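Local atomic coordinates of phospholipase C-beta (PLC-beta) (Sepia officinalis, PDB entry 3QR0), a protein that belongs to the phosphoinositide-specific phospholipase C family and joins PH, EF-hand-like, TIM-barrel and C2 domains in one chain. Residues 625-628 against 629-633; 723-726 against 727-731. All coordinates share one frame; numbering follows the deposited sequence.

Contact 1 (625-628 against 629-633)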
# COMPACT_ATOMS: atom_id res chain seq x y z
N LYS A 625 -16.33 -4.29 -5.78
CA LYS A 625 -17.30 -3.53 -4.99
C LYS A 625 -18.24 -4.47 -4.21
O LYS A 625 -18.50 -5.60 -4.64
CB LYS A 625 -18.12 -2.58 -5.88
CG LYS A 625 -17.29 -1.44 -6.49
CD LYS A 625 -18.16 -0.31 -7.05
CE LYS A 625 -18.49 -0.51 -8.50
NZ LYS A 625 -19.49 0.46 -9.02
N PRO A 626 -18.75 -4.02 -3.05
CA PRO A 626 -19.70 -4.86 -2.31
C PRO A 626 -20.91 -5.28 -3.17
O PRO A 626 -21.35 -4.52 -4.03
CB PRO A 626 -20.14 -3.95 -1.16
CG PRO A 626 -19.00 -3.02 -0.95
CD PRO A 626 -18.39 -2.79 -2.31
N GLU A 627 -21.41 -6.49 -2.94
CA GLU A 627 -22.50 -7.03 -3.76
C GLU A 627 -23.70 -6.09 -3.84
O GLU A 627 -24.27 -5.91 -4.93
CB GLU A 627 -22.95 -8.39 -3.21
CG GLU A 627 -23.83 -9.18 -4.17
CD GLU A 627 -24.21 -10.55 -3.64
OE1 GLU A 627 -24.58 -10.66 -2.45
OE2 GLU A 627 -24.13 -11.52 -4.42
N PHE A 628 -24.07 -5.47 -2.72
CA PHE A 628 -25.24 -4.59 -2.72
C PHE A 628 -25.06 -3.40 -3.68
O PHE A 628 -26.05 -2.89 -4.19
CB PHE A 628 -25.58 -4.12 -1.30
CG PHE A 628 -24.76 -2.96 -0.81
CD1 PHE A 628 -25.25 -1.66 -0.90
CD2 PHE A 628 -23.51 -3.16 -0.26
CE1 PHE A 628 -24.50 -0.58 -0.44
CE2 PHE A 628 -22.75 -2.09 0.20
CZ PHE A 628 -23.24 -0.80 0.10
N MET A 629 -23.81 -3.00 -3.92
CA MET A 629 -23.49 -1.91 -4.86
C MET A 629 -23.53 -2.35 -6.32
O MET A 629 -23.48 -1.50 -7.21
CB MET A 629 -22.08 -1.36 -4.59
CG MET A 629 -21.85 -0.82 -3.19
SD MET A 629 -22.52 0.83 -2.96
CE MET A 629 -21.36 1.79 -3.94
N ARG A 630 -23.56 -3.66 -6.55
CA ARG A 630 -23.60 -4.22 -7.90
C ARG A 630 -24.99 -4.73 -8.28
O ARG A 630 -25.24 -5.05 -9.44
CB ARG A 630 -22.59 -5.35 -8.03
CG ARG A 630 -21.15 -4.90 -7.82
CD ARG A 630 -20.15 -6.03 -8.04
NE ARG A 630 -19.83 -6.74 -6.81
CZ ARG A 630 -20.17 -8.00 -6.51
NH1 ARG A 630 -20.89 -8.73 -7.35
NH2 ARG A 630 -19.80 -8.52 -5.35
N LYS A 631 -25.90 -4.83 -7.31
CA LYS A 631 -27.25 -5.33 -7.58
C LYS A 631 -28.07 -4.28 -8.31
O LYS A 631 -28.33 -3.20 -7.78
CB LYS A 631 -27.95 -5.75 -6.28
CG LYS A 631 -27.49 -7.10 -5.77
CD LYS A 631 -28.43 -7.67 -4.71
CE LYS A 631 -28.06 -9.12 -4.40
NZ LYS A 631 -28.76 -9.64 -3.18
N LEU A 632 -28.48 -4.61 -9.54
CA LEU A 632 -29.17 -3.67 -10.42
C LEU A 632 -30.55 -3.24 -9.90
O LEU A 632 -30.99 -2.13 -10.17
CB LEU A 632 -29.32 -4.27 -11.82
CG LEU A 632 -28.02 -4.52 -12.59
CD1 LEU A 632 -28.31 -5.17 -13.92
CD2 LEU A 632 -27.24 -3.23 -12.79
N ASP A 633 -31.21 -4.12 -9.16
CA ASP A 633 -32.57 -3.85 -8.67
C ASP A 633 -32.62 -3.10 -7.33
O ASP A 633 -33.70 -2.77 -6.85
CB ASP A 633 -33.40 -5.15 -8.60
CG ASP A 633 -32.72 -6.26 -7.80
OD1 ASP A 633 -31.48 -6.38 -7.88
OD2 ASP A 633 -33.43 -7.02 -7.11
O HOH W 1 -22.22 1.07 -7.94
O HOH W 2 -21.28 -1.74 -9.40
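R630 and K625 meet where a loop enters the short, weakly bonded helical turn 627-630, an example of an arginine folding back on the carbonyl five residues earlier. From CB, which rests 3.6 Å from E627 O, the R630 chain runs through CG, near P626 O, and CD, 3.8 Å from K625 O, before bending at chi3 (-92°). That bend brings NE to K625 O at 2.8 Å, a nearly straight bond (167°) lying in the guanidinium plane; NH2 adds a weak one to the same oxygen. CZ and NH2 lie over E627 CA, NH2 at 3.5 Å, so the group is held at an edge and covered on a face. M629, bent at chi2 and chi3, lays CG over the F628 ring 3.7 Å from its centroid, a CH-pi contact, with SD oblique beside CE1 and CZ as a Met-aromatic contact. F636 meets the same ring edge-to-face. K625 NZ bonds to G592 O and N564 O; two waters lie between it and M629 O, within bonding distance of each. The chemistry implies that K625 O, the carbonyl just ahead of the turn, is gripped by the R630 guanidinium, while P626 O accepts from M629 N and E627 O from R630 N.

Contact 2 (723-726 against 727-731)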
# COMPACT_ATOMS: atom_id res chain seq x y z
N VAL A 723 -0.02 6.56 14.72
CA VAL A 723 0.86 6.86 15.84
C VAL A 723 1.68 8.10 15.50
O VAL A 723 2.27 8.19 14.42
CB VAL A 723 1.80 5.69 16.18
CG1 VAL A 723 2.60 6.02 17.44
CG2 VAL A 723 1.00 4.39 16.37
N SER A 724 1.72 9.04 16.44
CA SER A 724 2.44 10.31 16.27
C SER A 724 3.29 10.65 17.48
O SER A 724 3.01 10.20 18.60
CB SER A 724 1.43 11.44 16.04
OG SER A 724 0.61 11.19 14.92
N GLU A 725 4.34 11.44 17.26
CA GLU A 725 5.06 12.06 18.36
C GLU A 725 4.16 13.13 18.97
O GLU A 725 3.19 13.56 18.34
CB GLU A 725 6.38 12.67 17.89
CG GLU A 725 7.35 11.66 17.27
CD GLU A 725 8.77 12.17 17.12
OE1 GLU A 725 9.25 12.92 18.00
OE2 GLU A 725 9.43 11.81 16.13
N GLU A 726 4.46 13.55 20.20
CA GLU A 726 3.64 14.55 20.90
C GLU A 726 3.47 15.84 20.11
O GLU A 726 2.41 16.46 20.16
CB GLU A 726 4.23 14.87 22.28
CG GLU A 726 3.50 16.01 23.01
CD GLU A 726 3.88 16.14 24.47
OE1 GLU A 726 4.97 15.65 24.86
OE2 GLU A 726 3.10 16.75 25.23
N ASN A 727 4.51 16.25 19.38
CA ASN A 727 4.44 17.46 18.56
C ASN A 727 3.63 17.28 17.27
O ASN A 727 3.52 18.21 16.47
CB ASN A 727 5.85 17.98 18.25
CG ASN A 727 6.53 17.21 17.13
OD1 ASN A 727 6.42 15.99 17.03
ND2 ASN A 727 7.26 17.94 16.28
N GLY A 728 3.07 16.08 17.07
CA GLY A 728 2.23 15.80 15.91
C GLY A 728 2.96 15.17 14.75
O GLY A 728 2.36 14.92 13.71
N LYS A 729 4.26 14.90 14.91
CA LYS A 729 5.04 14.28 13.85
C LYS A 729 4.61 12.83 13.65
O LYS A 729 4.55 12.05 14.59
CB LYS A 729 6.53 14.33 14.16
CG LYS A 729 7.43 13.90 13.02
CD LYS A 729 8.89 14.14 13.37
CE LYS A 729 9.81 13.98 12.16
NZ LYS A 729 9.86 12.58 11.66
N PHE A 730 4.30 12.48 12.40
CA PHE A 730 3.86 11.15 12.03
C PHE A 730 4.94 10.10 12.28
O PHE A 730 6.10 10.31 11.94
CB PHE A 730 3.48 11.16 10.55
CG PHE A 730 2.98 9.84 10.03
CD1 PHE A 730 1.66 9.49 10.19
CD2 PHE A 730 3.84 8.98 9.35
CE1 PHE A 730 1.19 8.28 9.69
CE2 PHE A 730 3.38 7.78 8.85
CZ PHE A 730 2.05 7.43 9.02
N ILE A 731 4.56 8.97 12.89
CA ILE A 731 5.49 7.86 13.09
C ILE A 731 5.12 6.70 12.17
O ILE A 731 5.93 6.25 11.37
CB ILE A 731 5.49 7.38 14.55
CG1 ILE A 731 6.07 8.45 15.47
CG2 ILE A 731 6.28 6.08 14.69
CD1 ILE A 731 5.84 8.17 16.94
O HOH W 3 0.72 12.48 12.62
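Strands 718-725 and 730-737 run antiparallel and are joined by a type I turn from E725 to G728 with a G1 bulge at G728, closed by G728 N to E725 O at 2.8 Å. This beta hairpin belongs to the C2 domain, where 730-737 is an outermost strand of its sheet. S724 and F730 form a non-hydrogen-bonded pair; beyond it, I731 N donates to V723 O, and on the turn side E725 N donates to K729 O. G728, at phi 95°, takes the bulge position. N727 holds the bend in a second way: OD1 accepts from K729 N at 3.2 Å, an Asx turn, with the donor above the amide plane, and the same oxygen lies against E725 CB. The aliphatic parts of E725 and K729 run side by side, but OE2 and NZ stay 4.6 Å apart, beyond a salt bridge. I731 crosses E725 at about a right angle, its CD1 3.8 Å from E725 CG and close to V723 CG1. Beside S724, one water bonds to OG at 2.6 Å, donates to G728 O and lies at the edge of the F730 ring.

Overall arrangement
Both contacts illustrate how a chain reversal or short turn is fixed by neighbours a few residues apart, yet they belong to different parts of the protein. Contact 1 follows strand 622-624 in the TIM-barrel part of the chain and touches strand 332-334 of the X domain; contact 2 lies in the C2 domain, later in the chain. Their centres are about 39 Å apart and their nearest atoms about 25 Å, so they do not touch. The calcium ion is bound by N339, E368, D370 and E417, none of which belongs to either contact. A bound glycerol, probably from crystallisation, lies about 6 Å from the S724 side chain in contact 2.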